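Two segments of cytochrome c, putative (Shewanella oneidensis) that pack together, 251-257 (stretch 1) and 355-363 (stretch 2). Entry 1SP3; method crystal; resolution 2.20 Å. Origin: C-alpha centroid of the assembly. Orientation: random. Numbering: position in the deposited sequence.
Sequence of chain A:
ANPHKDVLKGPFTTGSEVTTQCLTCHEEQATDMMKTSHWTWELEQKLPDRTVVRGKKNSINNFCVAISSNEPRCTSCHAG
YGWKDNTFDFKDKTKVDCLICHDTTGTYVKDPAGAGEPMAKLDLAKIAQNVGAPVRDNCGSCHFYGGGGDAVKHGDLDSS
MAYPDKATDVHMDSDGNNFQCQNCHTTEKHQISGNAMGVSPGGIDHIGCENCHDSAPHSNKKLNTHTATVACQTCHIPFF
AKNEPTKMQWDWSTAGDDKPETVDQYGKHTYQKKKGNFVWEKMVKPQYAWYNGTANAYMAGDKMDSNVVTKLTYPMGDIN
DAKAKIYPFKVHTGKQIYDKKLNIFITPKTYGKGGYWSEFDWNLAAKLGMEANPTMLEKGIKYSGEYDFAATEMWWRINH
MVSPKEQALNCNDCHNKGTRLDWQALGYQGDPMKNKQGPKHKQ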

ATOM      1  N   ASP A 251       6.290 -16.595   4.133  1.00 30.97           N
ATOM      2  CA  ASP A 251       6.327 -17.471   5.274  1.00 31.37           C
ATOM      3  C   ASP A 251       7.548 -17.159   6.143  1.00 31.61           C
ATOM      4  O   ASP A 251       8.724 -17.572   5.823  1.00 32.63           O
ATOM      5  N   TRP A 252       7.288 -16.445   7.225  1.00 31.04           N
ATOM      6  CA  TRP A 252       8.313 -16.059   8.215  1.00 30.87           C
ATOM      7  C   TRP A 252       8.761 -17.269   9.087  1.00 30.81           C
ATOM      8  O   TRP A 252       9.784 -17.229   9.697  1.00 31.05           O
ATOM      9  N   SER A 253       7.976 -18.335   9.141  1.00 31.32           N
ATOM     10  CA  SER A 253       8.236 -19.448  10.060  1.00 32.76           C
ATOM     11  C   SER A 253       9.526 -20.163   9.788  1.00 31.79           C
ATOM     12  O   SER A 253      10.187 -20.646  10.705  1.00 32.64           O
ATOM     13  N   THR A 254       9.893 -20.234   8.518  1.00 31.46           N
ATOM     14  CA  THR A 254      11.134 -20.824   8.113  1.00 30.05           C
ATOM     15  C   THR A 254      12.387 -19.927   8.243  1.00 30.43           C
ATOM     16  O   THR A 254      13.499 -20.378   7.915  1.00 30.19           O
ATOM     17  N   ALA A 255      12.239 -18.679   8.698  1.00 29.98           N
ATOM     18  CA  ALA A 255      13.429 -17.786   8.788  1.00 31.70           C
ATOM     19  C   ALA A 255      14.445 -18.394   9.756  1.00 31.65           C
ATOM     20  O   ALA A 255      14.047 -19.153  10.674  1.00 30.00           O
ATOM     21  N   GLY A 256      15.721 -18.046   9.583  1.00 32.46           N
ATOM     22  CA  GLY A 256      16.710 -18.323  10.614  1.00 34.37           C
ATOM     23  C   GLY A 256      17.601 -19.545  10.432  1.00 36.88           C
ATOM     24  O   GLY A 256      18.456 -19.814  11.309  1.00 36.38           O
ATOM     25  N   ASP A 257      17.430 -20.266   9.323  1.00 38.63           N
ATOM     26  CA  ASP A 257      18.258 -21.422   8.989  1.00 41.12           C
ATOM     27  C   ASP A 257      19.365 -21.084   8.002  1.00 44.84           C
ATOM     28  O   ASP A 257      19.260 -20.101   7.266  1.00 44.19           O
ATOM     29  N   GLY A 355      17.202  -6.721  17.121  1.00 43.06           N
ATOM     30  CA  GLY A 355      16.341  -7.175  16.038  1.00 41.35           C
ATOM     31  C   GLY A 355      16.630  -8.517  15.382  1.00 41.42           C
ATOM     32  O   GLY A 355      17.785  -8.967  15.272  1.00 40.75           O
ATOM     33  N   TYR A 356      15.561  -9.140  14.876  1.00 40.02           N
ATOM     34  CA  TYR A 356      15.657 -10.473  14.307  1.00 39.53           C
ATOM     35  C   TYR A 356      16.746 -10.567  13.270  1.00 38.45           C
ATOM     36  O   TYR A 356      17.507 -11.562  13.240  1.00 34.83           O
ATOM     37  N   TRP A 357      16.795  -9.537  12.417  1.00 39.75           N
ATOM     38  CA  TRP A 357      17.787  -9.508  11.327  1.00 41.10           C
ATOM     39  C   TRP A 357      19.276  -9.458  11.764  1.00 41.54           C
ATOM     40  O   TRP A 357      20.161  -9.825  10.953  1.00 40.46           O
ATOM     41  N   SER A 358      19.550  -9.042  13.007  1.00 41.68           N
ATOM     42  CA  SER A 358      20.917  -9.303  13.495  1.00 44.20           C
ATOM     43  C   SER A 358      21.087 -10.478  14.451  1.00 43.10           C
ATOM     44  O   SER A 358      22.054 -11.222  14.341  1.00 44.65           O
ATOM     45  N   GLU A 359      20.174 -10.651  15.381  1.00 43.13           N
ATOM     46  CA  GLU A 359      20.352 -11.701  16.368  1.00 43.43           C
ATOM     47  C   GLU A 359      19.642 -13.056  16.031  1.00 43.36           C
ATOM     48  O   GLU A 359      20.120 -14.080  16.466  1.00 44.65           O
ATOM     49  N   PHE A 360      18.551 -13.064  15.248  1.00 41.60           N
ATOM     50  CA  PHE A 360      17.936 -14.320  14.764  1.00 41.13           C
ATOM     51  C   PHE A 360      17.324 -15.078  15.905  1.00 40.37           C
ATOM     52  O   PHE A 360      17.218 -16.315  15.886  1.00 39.54           O
ATOM     53  N   ASP A 361      16.847 -14.292  16.847  1.00 40.27           N
ATOM     54  CA  ASP A 361      16.217 -14.757  18.057  1.00 40.49           C
ATOM     55  C   ASP A 361      14.836 -14.122  18.145  1.00 38.81           C
ATOM     56  O   ASP A 361      14.685 -12.978  18.557  1.00 38.76           O
ATOM     57  N   TRP A 362      13.831 -14.916  17.825  1.00 36.48           N
ATOM     58  CA  TRP A 362      12.472 -14.439  17.836  1.00 35.58           C
ATOM     59  C   TRP A 362      11.958 -13.994  19.195  1.00 35.17           C
ATOM     60  O   TRP A 362      11.089 -13.108  19.250  1.00 33.66           O
ATOM     61  N   ASN A 363      12.430 -14.611  20.290  1.00 34.62           N
ATOM     62  CA  ASN A 363      11.920 -14.226  21.624  1.00 36.05           C
ATOM     63  C   ASN A 363      12.355 -12.814  21.934  1.00 34.21           C
ATOM     64  O   ASN A 363      11.607 -12.056  22.414  1.00 32.87           O
TER

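The contact is built from large aromatic rings on the helical stretch and a short segment without regular helix or strand that supplies one ring and two small residues. Trp252, with chi1 near -83° (m), leaves its CA sideways, but its long indole carries the far end into stretch 2. There CE3 of Trp252 meets CH2 of Trp362 at 3.5 Å, on the edge of the Trp362 ring, and the two six-membered rings lie oblique, their planes at 78°. Further along, CH2 of Trp252 reaches CZ2 of Trp357 (m) at 4.2 Å, so one indole touches two others.

Ala255 points toward stretch 2 as a small bump: its CB lies 3.7 Å from CE2 of Tyr356 and 4.4 Å from CZ2 of Trp362, a methyl resting at the mouth of the groove that the Tyr356 and Trp362 rings form. Tyr356, in rotamer t, brings its OH to 3.2 Å from CA of Gly256. A CB on Gly256 would collide with that hydroxyl, and at phi/psi 100/1 it would also be jammed against the carbonyl O of Ala255, which by itself calls for glycine. Phe360 (m) borders the same bare spot, CD2 of Phe360 lying 4.3 Å from CA of Gly256.

No clear direct hydrogen bond joins the stretches. Instead, water 1 accepts from NE1 of Trp362 (3.1 Å) and lies within donating reach of O of Ser253 (2.6 Å) and O of Ala255 (2.7 Å), linking the buried indole to the segment's backbone.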

ATOM      1  CB  ASP A 251       6.409 -18.917   4.750  1.00 32.20           C
ATOM      2  CG  ASP A 251       6.285 -19.956   5.861  1.00 34.28           C
ATOM      3  OD1 ASP A 251       6.302 -19.586   7.071  1.00 29.45           O
ATOM      4  OD2 ASP A 251       6.113 -21.170   5.573  1.00 37.96           O
ATOM      5  CB  TRP A 252       7.753 -15.006   9.173  1.00 29.24           C
ATOM      6  CG  TRP A 252       7.769 -13.560   8.719  1.00 31.74           C
ATOM      7  CD1 TRP A 252       6.709 -12.843   8.221  1.00 29.77           C
ATOM      8  CD2 TRP A 252       8.886 -12.651   8.752  1.00 28.77           C
ATOM      9  NE1 TRP A 252       7.103 -11.558   7.948  1.00 31.38           N
ATOM     10  CE2 TRP A 252       8.435 -11.415   8.260  1.00 31.73           C
ATOM     11  CE3 TRP A 252      10.227 -12.755   9.181  1.00 30.16           C
ATOM     12  CZ2 TRP A 252       9.278 -10.258   8.186  1.00 29.19           C
ATOM     13  CZ3 TRP A 252      11.059 -11.653   9.042  1.00 28.19           C
ATOM     14  CH2 TRP A 252      10.577 -10.408   8.585  1.00 27.94           C
ATOM     15  CB  SER A 253       7.059 -20.455  10.064  1.00 32.77           C
ATOM     16  OG  SER A 253       6.994 -21.111   8.802  1.00 34.81           O
ATOM     17  CB  THR A 254      10.994 -21.302   6.640  1.00 31.70           C
ATOM     18  OG1 THR A 254      10.682 -20.175   5.801  1.00 31.27           O
ATOM     19  CG2 THR A 254       9.822 -22.328   6.472  1.00 28.95           C
ATOM     20  CB  ALA A 255      13.064 -16.375   9.265  1.00 29.29           C
ATOM     21  CB  ASP A 257      17.402 -22.533   8.372  1.00 40.92           C
ATOM     22  CG  ASP A 257      16.582 -23.302   9.412  1.00 38.34           C
ATOM     23  OD1 ASP A 257      16.954 -23.254  10.623  1.00 40.20           O
ATOM     24  OD2 ASP A 257      15.538 -23.959   9.117  1.00 34.97           O
ATOM     25  CB  TYR A 356      14.318 -10.938  13.684  1.00 39.42           C
ATOM     26  CG  TYR A 356      14.401 -12.391  13.305  1.00 40.52           C
ATOM     27  CD1 TYR A 356      14.414 -13.383  14.285  1.00 40.67           C
ATOM     28  CD2 TYR A 356      14.589 -12.769  11.989  1.00 38.96           C
ATOM     29  CE1 TYR A 356      14.500 -14.735  13.932  1.00 39.86           C
ATOM     30  CE2 TYR A 356      14.702 -14.121  11.632  1.00 38.19           C
ATOM     31  CZ  TYR A 356      14.623 -15.079  12.594  1.00 38.64           C
ATOM     32  OH  TYR A 356      14.765 -16.394  12.223  1.00 36.40           O
ATOM     33  CB  TRP A 357      17.517  -8.406  10.328  1.00 40.87           C
ATOM     34  CG  TRP A 357      16.295  -8.620   9.551  1.00 43.93           C
ATOM     35  CD1 TRP A 357      15.610  -9.806   9.363  1.00 43.93           C
ATOM     36  CD2 TRP A 357      15.559  -7.616   8.864  1.00 44.55           C
ATOM     37  NE1 TRP A 357      14.494  -9.584   8.588  1.00 43.99           N
ATOM     38  CE2 TRP A 357      14.441  -8.253   8.255  1.00 44.54           C
ATOM     39  CE3 TRP A 357      15.750  -6.231   8.664  1.00 44.87           C
ATOM     40  CZ2 TRP A 357      13.480  -7.544   7.493  1.00 45.16           C
ATOM     41  CZ3 TRP A 357      14.822  -5.526   7.917  1.00 48.38           C
ATOM     42  CH2 TRP A 357      13.680  -6.189   7.341  1.00 49.60           C
ATOM     43  CB  SER A 358      21.663  -8.066  14.001  1.00 43.86           C
ATOM     44  OG  SER A 358      20.819  -7.306  14.794  1.00 47.03           O
ATOM     45  CB  GLU A 359      20.023 -11.181  17.764  1.00 43.31           C
ATOM     46  CG  GLU A 359      20.970 -10.096  18.293  1.00 49.98           C
ATOM     47  CD  GLU A 359      22.432 -10.561  18.439  1.00 53.84           C
ATOM     48  OE1 GLU A 359      22.710 -11.723  18.865  1.00 55.10           O
ATOM     49  OE2 GLU A 359      23.323  -9.742  18.108  1.00 59.93           O
ATOM     50  CB  PHE A 360      18.886 -15.243  13.986  1.00 41.05           C
ATOM     51  CG  PHE A 360      19.315 -14.666  12.665  1.00 44.98           C
ATOM     52  CD1 PHE A 360      20.632 -14.275  12.464  1.00 43.23           C
ATOM     53  CD2 PHE A 360      18.378 -14.443  11.646  1.00 42.18           C
ATOM     54  CE1 PHE A 360      21.035 -13.664  11.223  1.00 42.40           C
ATOM     55  CE2 PHE A 360      18.742 -13.857  10.456  1.00 43.40           C
ATOM     56  CZ  PHE A 360      20.094 -13.471  10.234  1.00 44.91           C
ATOM     57  CB  ASP A 361      17.109 -14.309  19.220  1.00 41.27           C
ATOM     58  CG  ASP A 361      16.537 -14.578  20.565  1.00 40.60           C
ATOM     59  OD1 ASP A 361      15.325 -14.866  20.741  1.00 43.46           O
ATOM     60  OD2 ASP A 361      17.287 -14.480  21.572  1.00 45.67           O
ATOM     61  CB  TRP A 362      11.519 -15.499  17.252  1.00 33.97           C
ATOM     62  CG  TRP A 362      11.477 -15.540  15.766  1.00 34.35           C
ATOM     63  CD1 TRP A 362      11.820 -16.582  14.967  1.00 33.90           C
ATOM     64  CD2 TRP A 362      11.080 -14.488  14.891  1.00 32.99           C
ATOM     65  NE1 TRP A 362      11.678 -16.251  13.640  1.00 35.66           N
ATOM     66  CE2 TRP A 362      11.199 -14.978  13.560  1.00 35.33           C
ATOM     67  CE3 TRP A 362      10.621 -13.175  15.086  1.00 33.76           C
ATOM     68  CZ2 TRP A 362      10.837 -14.222  12.439  1.00 32.49           C
ATOM     69  CZ3 TRP A 362      10.294 -12.399  13.947  1.00 36.56           C
ATOM     70  CH2 TRP A 362      10.402 -12.936  12.654  1.00 33.15           C
ATOM     71  CB  ASN A 363      12.373 -15.151  22.833  1.00 36.35           C
ATOM     72  CG  ASN A 363      11.739 -16.556  22.818  1.00 43.25           C
ATOM     73  OD1 ASN A 363      12.430 -17.577  22.545  1.00 49.68           O
ATOM     74  ND2 ASN A 363      10.455 -16.644  23.183  1.00 47.83           N
TER
HETATM   75  O   HOH W   1      11.644 -18.802  11.801  1.00 35.05           O